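Local structure of uncharacterized protein, cytosolic disulfide reductase DsbM (5HFI) at residues 19-24 with 123-128; 120-123 with 129-132; 180-185 with 191-196. The protein is a cytosolic thioredoxin-fold enzyme of the DsbA-like family that binds glutathione and probably reduces disulfides. All blocks are in the same frame, centred on the assembly; numbering follows the deposited sequence.

Contact 1: residues 19-24 with 123-128; sequences WCYGAS and HYVEGR. With GSH (glutathione), chain B.
Tyr21 on helix 18-22 and Tyr124 on helix 112-124 mark the nearest approach of the two backbones, with CA atoms 8.3 Å apart and no hydrogen bond between the segments. The gap is filled by the two tyrosine rings. They form an offset stack, with centroids 4.5 Å apart and planes at 13°, and the two side chains run past each other in opposite directions. Tyr124 CD2 sits over the Tyr21 ring near its rim, 3.5 Å from Tyr21 CG. Tyr124 CB adds a CH-pi contact over the same ring. Tyr21 CG is anti to the backbone N (chi1 178°), which carries the ring out from its helix toward Tyr124. Tyr21 OH meets Val125 CG2 at 3.5 Å and is hydrogen-bonded to Pro76 O.

The stack joins the CxxC helix of the thioredoxin fold to a helix of the helical part of this DsbA-like protein. Phe77 packs edge-to-face on Tyr21, and Tyr81 does the same on Tyr124. Trp19, on the same short helix as Tyr21, takes no part in the stack and belongs to the glutathione pocket. GSH CA1 lies over one face of its indole, 3.6 Å from Trp19 CG.

Contact 2: residues 120-123 with 129-132; sequences QRAH and RIAE
The His123 imidazole meets Ile130 obliquely, while a water lies at the ring edge, in the ring plane. This water is 3.0 Å from His123 ND1. It also accepts a hydrogen bond from Ile130 N, with the water oxygen 2.9 Å from that nitrogen. One water thus links the ring to the backbone across the contact, where no direct hydrogen bond forms. Elsewhere Phe93 packs edge-to-face with the imidazole.

The other flat group is the Arg129 guanidinium. Glu132 OE2 lies over one of its faces, 3.3 Å from Arg129 NE. No N-H points at this oxygen, and the attraction is one of charge only. Arg129 NH1 makes a salt bridge to Asp88.

Ile130 carries the apolar part of the contact. Its side chain crosses that of His123 at about a right angle. Ile130 CD1 touches His123 ND1 at 3.9 Å and comes equally near His123 CB. The other branch, Ile130 CG2, reaches Ala122 CB at 4.1 Å. With CG1 between the backbone N and the carbonyl carbon (chi1 63°), CG2 lies beside the backbone N, and both branches meet the helix. The three residues that touch are buried, and Leu16 packs on both His123 and Ile130.

Arg129 to Glu132 form a type I beta turn, closed by a hydrogen bond from Glu132 N to Arg129 O, 3.1 Å. Glu132 then takes the N-cap position of helix 133-142. This is a short linker between two consecutive helices, folded back against Ala122 and His123 of helix 112-124.

Contact 3: residues 180-185 with 191-196; sequences FPTFAL and LQVLDT. With GSH (glutathione), chain B.
Phe183 and Thr196 cross at about a right angle, with the threonine hydroxyl at the edge of the phenyl ring and in its plane. Thr196 OG1 lies 3.3 Å from Phe183 CD2. Thr196 CG2 approaches the same ring carbon and also reaches Pro181 CG. A chi1 of -59° puts OG1 beside the backbone N of Thr196. There it meets a water that accepts from Phe183 N and donates to Leu194 O.

Leu185 and Leu194 pack through Leu185 CB and Leu194 CD2, 4.1 Å apart. Leu194 CD1 turns to Phe183 CB. Ala184 and Val193 point to the opposite face of the sheet from Leu185 and Gln192. Ala184 CB meets Leu191 CD2 at 3.7 Å and Val193 CG2 a little farther off.

The backbones form an antiparallel hairpin. Ala184 and Val193 are a non-hydrogen-bonded pair, and Leu185 and Gln192 a hydrogen-bonded one. Leu194 N gives an almost straight bond to Phe183 O (2.8 Å, 177°). Leu185 N bonds to Gln192 O at 2.7 Å, and Gln192 N returns a bond to Leu185 O.

Ahead of the strand, Phe180 holds glutathione by its backbone. Phe180 N donates to GSH O2, and Phe180 O accepts from GSH N2 at 2.6 Å. The next peptide bond is cis. This cis-Pro181 is the one expected beside the CxxC motif in thioredoxin folds.

Strand 182-186 pairs on its other side with strand 8-13, while strand 191-193 forms an outer edge of the sheet. Trp206 and Phe209 of helix 203-215 pack on Leu194.

From the N terminus, strand 8-13 leads into helix 18-22, where contact 1 begins. Contact 1 closes a long loop, about half of it helix, by bringing this helix to helix 112-124. Contact 2 closes a short loop just after that helix. It shares His123 with contact 1, and the two overlap along the chain. Arg128 N probably hydrogen-bonds to Ala122 O between them. Contact 3 follows in series and closes the hairpin of strands 182-186 and 191-193. It does not touch contact 2, but meets contact 1 where Cys20 and Trp19 pack on Phe180 and Pro181. Contacts 1 and 3 both border glutathione; contact 1 ties helix 18-22 to the helical part, and contact 3 completes the edge of the sheet.

Contact 1: residues 19-24 with 123-128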
loop_
_atom_site.group_PDB
_atom_site.type_symbol
_atom_site.label_atom_id
_atom_site.label_comp_id
_atom_site.label_asym_id
_atom_site.label_seq_id
_atom_site.Cartn_x
_atom_site.Cartn_y
_atom_site.Cartn_z
ATOM N N TRP A 19 -3.989 1.906 -8.153
ATOM C CA TRP A 19 -5.281 1.412 -7.695
ATOM C C TRP A 19 -5.255 1.056 -6.214
ATOM O O TRP A 19 -6.291 1.130 -5.547
ATOM C CB TRP A 19 -5.718 0.220 -8.542
ATOM C CG TRP A 19 -6.272 0.652 -9.856
ATOM C CD1 TRP A 19 -5.705 0.483 -11.084
ATOM C CD2 TRP A 19 -7.499 1.359 -10.071
ATOM N NE1 TRP A 19 -6.511 1.031 -12.054
ATOM C CE2 TRP A 19 -7.618 1.574 -11.457
ATOM C CE3 TRP A 19 -8.511 1.824 -9.224
ATOM C CZ2 TRP A 19 -8.709 2.234 -12.017
ATOM C CZ3 TRP A 19 -9.594 2.481 -9.784
ATOM C CH2 TRP A 19 -9.684 2.679 -11.166
ATOM N N CYS A 20 -4.091 0.677 -5.678
ATOM C CA CYS A 20 -3.990 0.498 -4.233
ATOM C C CYS A 20 -4.199 1.820 -3.509
ATOM O O CYS A 20 -4.871 1.868 -2.474
ATOM C CB CYS A 20 -2.641 -0.113 -3.864
ATOM S SG CYS A 20 -2.510 -1.856 -4.306
ATOM N N TYR A 21 -3.641 2.906 -4.050
ATOM C CA TYR A 21 -3.908 4.228 -3.497
ATOM C C TYR A 21 -5.387 4.576 -3.616
ATOM O O TYR A 21 -5.970 5.169 -2.701
ATOM C CB TYR A 21 -3.040 5.268 -4.202
ATOM C CG TYR A 21 -3.263 6.690 -3.737
ATOM C CD1 TYR A 21 -3.114 7.038 -2.401
ATOM C CD2 TYR A 21 -3.600 7.689 -4.641
ATOM C CE1 TYR A 21 -3.309 8.340 -1.976
ATOM C CE2 TYR A 21 -3.797 8.993 -4.227
ATOM C CZ TYR A 21 -3.650 9.312 -2.893
ATOM O OH TYR A 21 -3.843 10.612 -2.479
ATOM N N GLY A 22 -6.014 4.199 -4.733
ATOM C CA GLY A 22 -7.449 4.379 -4.857
ATOM C C GLY A 22 -8.232 3.601 -3.819
ATOM O O GLY A 22 -9.332 4.006 -3.435
ATOM N N ALA A 23 -7.677 2.490 -3.339
ATOM C CA ALA A 23 -8.315 1.675 -2.317
ATOM C C ALA A 23 -7.877 2.036 -0.903
ATOM O O ALA A 23 -8.296 1.371 0.046
ATOM C CB ALA A 23 -8.032 0.192 -2.571
ATOM N N SER A 24 -7.040 3.061 -0.732
ATOM C CA SER A 24 -6.625 3.445 0.611
ATOM C C SER A 24 -7.805 3.727 1.540
ATOM O O SER A 24 -7.728 3.335 2.717
ATOM C CB SER A 24 -5.687 4.657 0.537
ATOM O OG SER A 24 -5.074 4.905 1.797
ATOM N N HIS A 123 4.025 10.069 -1.875
ATOM C CA HIS A 123 4.247 9.852 -3.295
ATOM C C HIS A 123 3.231 10.610 -4.179
ATOM O O HIS A 123 3.630 11.471 -4.912
ATOM C CB HIS A 123 4.161 8.373 -3.581
ATOM C CG HIS A 123 4.395 7.978 -5.005
ATOM N ND1 HIS A 123 5.649 7.871 -5.549
ATOM C CD2 HIS A 123 3.541 7.564 -5.958
ATOM C CE1 HIS A 123 5.551 7.441 -6.782
ATOM N NE2 HIS A 123 4.281 7.260 -7.060
ATOM N N TYR A 124 1.927 10.348 -3.981
ATOM C CA TYR A 124 0.916 10.858 -4.903
ATOM C C TYR A 124 0.517 12.301 -4.620
ATOM O O TYR A 124 0.095 13.012 -5.539
ATOM C CB TYR A 124 -0.321 9.959 -4.854
ATOM C CG TYR A 124 -0.084 8.582 -5.422
ATOM C CD1 TYR A 124 0.040 8.394 -6.794
ATOM C CD2 TYR A 124 0.031 7.474 -4.588
ATOM C CE1 TYR A 124 0.258 7.144 -7.320
ATOM C CE2 TYR A 124 0.253 6.217 -5.106
ATOM C CZ TYR A 124 0.364 6.061 -6.475
ATOM O OH TYR A 124 0.584 4.819 -7.017
ATOM N N VAL A 125 0.621 12.750 -3.376
ATOM C CA VAL A 125 0.258 14.115 -3.013
ATOM C C VAL A 125 1.481 15.017 -2.947
ATOM O O VAL A 125 1.496 16.099 -3.533
ATOM C CB VAL A 125 -0.520 14.121 -1.678
ATOM C CG1 VAL A 125 -0.767 15.547 -1.216
ATOM C CG2 VAL A 125 -1.828 13.366 -1.830
ATOM N N GLU A 126 2.524 14.577 -2.251
ATOM C CA GLU A 126 3.689 15.413 -1.992
ATOM C C GLU A 126 4.793 15.258 -3.030
ATOM O O GLU A 126 5.713 16.083 -3.055
ATOM C CB GLU A 126 4.253 15.102 -0.602
ATOM C CG GLU A 126 3.342 15.536 0.535
ATOM C CD GLU A 126 3.666 14.841 1.850
ATOM O OE1 GLU A 126 2.715 14.461 2.569
ATOM O OE2 GLU A 126 4.868 14.673 2.157
ATOM N N GLY A 127 4.730 14.236 -3.879
ATOM C CA GLY A 127 5.764 14.039 -4.877
ATOM C C GLY A 127 7.119 13.696 -4.304
ATOM O O GLY A 127 8.144 14.034 -4.906
ATOM N N ARG A 128 7.155 13.042 -3.146
ATOM C CA ARG A 128 8.413 12.638 -2.539
ATOM C C ARG A 128 8.944 11.368 -3.196
ATOM O O ARG A 128 8.215 10.626 -3.861
ATOM C CB ARG A 128 8.239 12.408 -1.037
ATOM C CG ARG A 128 7.537 13.536 -0.307
ATOM C CD ARG A 128 8.334 14.822 -0.388
ATOM N NE ARG A 128 9.724 14.629 0.014
ATOM C CZ ARG A 128 10.139 14.588 1.277
ATOM N NH1 ARG A 128 9.270 14.723 2.270
ATOM N NH2 ARG A 128 11.426 14.412 1.547
HETATM N N1 GSH B . -8.354 -2.693 -9.655
HETATM C CA1 GSH B . -8.274 -2.136 -10.993
HETATM C C1 GSH B . -9.603 -2.334 -11.719
HETATM O O11 GSH B . -9.611 -2.675 -12.931
HETATM O O12 GSH B . -10.690 -2.158 -11.105
HETATM C CB1 GSH B . -7.160 -2.836 -11.767
HETATM C CG1 GSH B . -6.040 -3.191 -10.795
HETATM C CD1 GSH B . -4.691 -3.167 -11.510
HETATM O OE1 GSH B . -4.642 -3.198 -12.694
HETATM N N2 GSH B . -3.469 -3.098 -10.730
HETATM C CA2 GSH B . -2.181 -3.080 -11.396
HETATM C C2 GSH B . -1.751 -4.530 -11.621
HETATM O O2 GSH B . -1.573 -5.248 -10.692
HETATM C CB2 GSH B . -1.149 -2.359 -10.527
HETATM S SG2 GSH B . -1.807 -0.793 -9.872
HETATM N N3 GSH B . -1.571 -5.036 -12.970
HETATM C CA3 GSH B . -1.171 -6.414 -13.187
HETATM C C3 GSH B . 0.243 -6.634 -12.656
HETATM O O31 GSH B . 0.492 -7.627 -11.923
HETATM O O32 GSH B . 1.157 -5.822 -12.952
#

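Contact 2: residues 120-123 with 129-132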
loop_
_atom_site.group_PDB
_atom_site.type_symbol
_atom_site.label_atom_id
_atom_site.label_comp_id
_atom_site.label_asym_id
_atom_site.label_seq_id
_atom_site.Cartn_x
_atom_site.Cartn_y
_atom_site.Cartn_z
ATOM N N GLN A 120 1.887 6.513 0.605
ATOM C CA GLN A 120 1.139 6.832 -0.607
ATOM C C GLN A 120 0.865 8.325 -0.706
ATOM O O GLN A 120 0.920 8.898 -1.798
ATOM C CB GLN A 120 -0.166 6.037 -0.646
ATOM C CG GLN A 120 0.036 4.537 -0.799
ATOM C CD GLN A 120 -1.191 3.743 -0.401
ATOM O OE1 GLN A 120 -1.884 4.088 0.558
ATOM N NE2 GLN A 120 -1.462 2.667 -1.128
ATOM N N ARG A 121 0.575 8.975 0.425
ATOM C CA ARG A 121 0.422 10.426 0.415
ATOM C C ARG A 121 1.728 11.117 0.036
ATOM O O ARG A 121 1.726 12.075 -0.745
ATOM C CB ARG A 121 -0.073 10.918 1.777
ATOM C CG ARG A 121 -1.514 10.541 2.096
ATOM C CD ARG A 121 -1.971 11.177 3.404
ATOM N NE ARG A 121 -3.426 11.210 3.518
ATOM C CZ ARG A 121 -4.138 10.384 4.277
ATOM N NH1 ARG A 121 -3.528 9.452 5.000
ATOM N NH2 ARG A 121 -5.460 10.489 4.317
ATOM N N ALA A 122 2.855 10.642 0.574
ATOM C CA ALA A 122 4.140 11.249 0.237
ATOM C C ALA A 122 4.422 11.146 -1.258
ATOM O O ALA A 122 5.002 12.061 -1.854
ATOM C CB ALA A 122 5.259 10.590 1.042
ATOM N N HIS A 123 4.025 10.069 -1.875
ATOM C CA HIS A 123 4.247 9.852 -3.295
ATOM C C HIS A 123 3.231 10.610 -4.179
ATOM O O HIS A 123 3.630 11.471 -4.912
ATOM C CB HIS A 123 4.161 8.373 -3.581
ATOM C CG HIS A 123 4.395 7.978 -5.005
ATOM N ND1 HIS A 123 5.649 7.871 -5.549
ATOM C CD2 HIS A 123 3.541 7.564 -5.958
ATOM C CE1 HIS A 123 5.551 7.441 -6.782
ATOM N NE2 HIS A 123 4.281 7.260 -7.060
ATOM N N ARG A 129 10.237 11.117 -2.992
ATOM C CA ARG A 129 10.909 9.947 -3.558
ATOM C C ARG A 129 10.889 8.844 -2.503
ATOM O O ARG A 129 11.816 8.698 -1.707
ATOM C CB ARG A 129 12.322 10.302 -4.009
ATOM C CG ARG A 129 12.336 11.415 -5.045
ATOM C CD ARG A 129 13.531 11.320 -5.964
ATOM N NE ARG A 129 14.678 11.980 -5.369
ATOM C CZ ARG A 129 15.760 12.322 -6.053
ATOM N NH1 ARG A 129 15.822 12.069 -7.357
ATOM N NH2 ARG A 129 16.773 12.923 -5.442
ATOM N N ILE A 130 9.813 8.048 -2.510
ATOM C CA ILE A 130 9.618 7.032 -1.476
ATOM C C ILE A 130 10.533 5.832 -1.641
ATOM O O ILE A 130 10.523 4.935 -0.788
ATOM C CB ILE A 130 8.151 6.554 -1.435
ATOM C CG1 ILE A 130 7.764 5.887 -2.751
ATOM C CG2 ILE A 130 7.222 7.725 -1.145
ATOM C CD1 ILE A 130 6.379 5.277 -2.739
ATOM N N ALA A 131 11.330 5.780 -2.705
ATOM C CA ALA A 131 12.333 4.735 -2.825
ATOM C C ALA A 131 13.624 5.076 -2.097
ATOM O O ALA A 131 14.526 4.235 -2.038
ATOM C CB ALA A 131 12.642 4.459 -4.298
ATOM N N GLU A 132 13.737 6.278 -1.542
ATOM C CA GLU A 132 14.974 6.712 -0.913
ATOM C C GLU A 132 14.876 6.600 0.602
ATOM O O GLU A 132 13.864 6.971 1.207
ATOM C CB GLU A 132 15.332 8.141 -1.322
ATOM C CG GLU A 132 15.757 8.256 -2.780
ATOM C CD GLU A 132 16.152 9.666 -3.168
ATOM O OE1 GLU A 132 15.738 10.613 -2.464
ATOM O OE2 GLU A 132 16.878 9.826 -4.176
HETATM O O HOH W 1 8.547 8.336 -5.061
#

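Contact 3: residues 180-185 with 191-196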
loop_
_atom_site.group_PDB
_atom_site.type_symbol
_atom_site.label_atom_id
_atom_site.label_comp_id
_atom_site.label_asym_id
_atom_site.label_seq_id
_atom_site.Cartn_x
_atom_site.Cartn_y
_atom_site.Cartn_z
ATOM N N PHE A 180 -2.903 -6.142 -7.957
ATOM C CA PHE A 180 -3.290 -5.363 -6.788
ATOM C C PHE A 180 -4.235 -4.238 -7.194
ATOM O O PHE A 180 -4.131 -3.719 -8.302
ATOM C CB PHE A 180 -2.053 -4.779 -6.108
ATOM C CG PHE A 180 -0.828 -5.625 -6.250
ATOM C CD1 PHE A 180 0.089 -5.366 -7.253
ATOM C CD2 PHE A 180 -0.590 -6.677 -5.386
ATOM C CE1 PHE A 180 1.215 -6.142 -7.395
ATOM C CE2 PHE A 180 0.541 -7.457 -5.522
ATOM C CZ PHE A 180 1.442 -7.189 -6.528
ATOM N N PRO A 181 -5.146 -3.839 -6.297
ATOM C CA PRO A 181 -5.407 -4.364 -4.953
ATOM C C PRO A 181 -6.138 -5.699 -4.984
ATOM O O PRO A 181 -6.915 -5.934 -5.905
ATOM C CB PRO A 181 -6.306 -3.297 -4.326
ATOM C CG PRO A 181 -6.933 -2.611 -5.476
ATOM C CD PRO A 181 -5.932 -2.631 -6.576
ATOM N N THR A 182 -5.897 -6.551 -3.991
ATOM C CA THR A 182 -6.665 -7.780 -3.818
ATOM C C THR A 182 -6.969 -7.954 -2.339
ATOM O O THR A 182 -6.053 -7.940 -1.511
ATOM C CB THR A 182 -5.914 -9.001 -4.361
ATOM O OG1 THR A 182 -5.740 -8.875 -5.779
ATOM C CG2 THR A 182 -6.686 -10.280 -4.065
ATOM N N PHE A 183 -8.250 -8.101 -2.012
ATOM C CA PHE A 183 -8.704 -8.357 -0.652
ATOM C C PHE A 183 -9.265 -9.769 -0.560
ATOM O O PHE A 183 -10.034 -10.197 -1.427
ATOM C CB PHE A 183 -9.783 -7.359 -0.221
ATOM C CG PHE A 183 -9.262 -5.987 0.101
ATOM C CD1 PHE A 183 -8.702 -5.719 1.339
ATOM C CD2 PHE A 183 -9.361 -4.958 -0.820
ATOM C CE1 PHE A 183 -8.235 -4.451 1.647
ATOM C CE2 PHE A 183 -8.896 -3.686 -0.517
ATOM C CZ PHE A 183 -8.332 -3.436 0.717
ATOM N N ALA A 184 -8.893 -10.485 0.497
ATOM C CA ALA A 184 -9.394 -11.835 0.716
ATOM C C ALA A 184 -9.764 -11.995 2.181
ATOM O O ALA A 184 -8.986 -11.625 3.064
ATOM C CB ALA A 184 -8.363 -12.891 0.304
ATOM N N LEU A 185 -10.948 -12.543 2.431
ATOM C CA LEU A 185 -11.463 -12.733 3.780
ATOM C C LEU A 185 -11.233 -14.177 4.207
ATOM O O LEU A 185 -11.583 -15.108 3.475
ATOM C CB LEU A 185 -12.954 -12.390 3.832
ATOM C CG LEU A 185 -13.561 -11.891 5.143
ATOM C CD1 LEU A 185 -12.767 -10.721 5.699
ATOM C CD2 LEU A 185 -15.013 -11.494 4.922
ATOM N N LEU A 191 -10.661 -19.240 2.697
ATOM C CA LEU A 191 -10.304 -17.969 2.077
ATOM C C LEU A 191 -11.268 -17.638 0.946
ATOM O O LEU A 191 -11.559 -18.494 0.105
ATOM C CB LEU A 191 -8.869 -18.005 1.544
ATOM C CG LEU A 191 -7.789 -17.392 2.435
ATOM C CD1 LEU A 191 -6.417 -17.893 2.027
ATOM C CD2 LEU A 191 -7.836 -15.882 2.369
ATOM N N GLN A 192 -11.747 -16.393 0.919
ATOM C CA GLN A 192 -12.674 -15.917 -0.102
ATOM C C GLN A 192 -12.201 -14.562 -0.607
ATOM O O GLN A 192 -12.070 -13.616 0.178
ATOM C CB GLN A 192 -14.097 -15.816 0.454
ATOM C CG GLN A 192 -15.092 -15.172 -0.490
ATOM C CD GLN A 192 -16.488 -15.089 0.106
ATOM O OE1 GLN A 192 -16.822 -15.826 1.034
ATOM N NE2 GLN A 192 -17.311 -14.191 -0.427
ATOM N N VAL A 193 -11.952 -14.462 -1.908
ATOM C CA VAL A 193 -11.504 -13.205 -2.498
ATOM C C VAL A 193 -12.715 -12.306 -2.721
ATOM O O VAL A 193 -13.756 -12.758 -3.211
ATOM C CB VAL A 193 -10.735 -13.462 -3.802
ATOM C CG1 VAL A 193 -10.570 -12.178 -4.597
ATOM C CG2 VAL A 193 -9.374 -14.074 -3.490
ATOM N N LEU A 194 -12.589 -11.036 -2.344
ATOM C CA LEU A 194 -13.703 -10.099 -2.374
ATOM C C LEU A 194 -13.709 -9.275 -3.656
ATOM O O LEU A 194 -12.698 -9.148 -4.353
ATOM C CB LEU A 194 -13.664 -9.169 -1.157
ATOM C CG LEU A 194 -13.509 -9.859 0.203
ATOM C CD1 LEU A 194 -13.529 -8.847 1.335
ATOM C CD2 LEU A 194 -14.601 -10.889 0.408
ATOM N N ASP A 195 -14.879 -8.702 -3.952
ATOM C CA ASP A 195 -15.080 -7.881 -5.147
ATOM C C ASP A 195 -14.681 -6.445 -4.814
ATOM O O ASP A 195 -15.507 -5.586 -4.503
ATOM C CB ASP A 195 -16.525 -7.980 -5.622
ATOM C CG ASP A 195 -16.773 -7.240 -6.928
ATOM O OD1 ASP A 195 -17.934 -7.227 -7.389
ATOM O OD2 ASP A 195 -15.817 -6.675 -7.500
ATOM N N THR A 196 -13.373 -6.188 -4.898
ATOM C CA THR A 196 -12.850 -4.877 -4.525
ATOM C C THR A 196 -13.342 -3.787 -5.471
ATOM O O THR A 196 -13.660 -2.677 -5.029
ATOM C CB THR A 196 -11.323 -4.911 -4.496
ATOM O OG1 THR A 196 -10.886 -5.903 -3.560
ATOM C CG2 THR A 196 -10.762 -3.552 -4.082
HETATM N N1 GSH B . -8.354 -2.693 -9.655
HETATM C CA1 GSH B . -8.274 -2.136 -10.993
HETATM C C1 GSH B . -9.603 -2.334 -11.719
HETATM O O11 GSH B . -9.611 -2.675 -12.931
HETATM O O12 GSH B . -10.690 -2.158 -11.105
HETATM C CB1 GSH B . -7.160 -2.836 -11.767
HETATM C CG1 GSH B . -6.040 -3.191 -10.795
HETATM C CD1 GSH B . -4.691 -3.167 -11.510
HETATM O OE1 GSH B . -4.642 -3.198 -12.694
HETATM N N2 GSH B . -3.469 -3.098 -10.730
HETATM C CA2 GSH B . -2.181 -3.080 -11.396
HETATM C C2 GSH B . -1.751 -4.530 -11.621
HETATM O O2 GSH B . -1.573 -5.248 -10.692
HETATM C CB2 GSH B . -1.149 -2.359 -10.527
HETATM S SG2 GSH B . -1.807 -0.793 -9.872
HETATM N N3 GSH B . -1.571 -5.036 -12.970
HETATM C CA3 GSH B . -1.171 -6.414 -13.187
HETATM C C3 GSH B . 0.243 -6.634 -12.656
HETATM O O31 GSH B . 0.492 -7.627 -11.923
HETATM O O32 GSH B . 1.157 -5.822 -12.952
HETATM O O HOH W 2 -10.037 -8.446 -4.286
#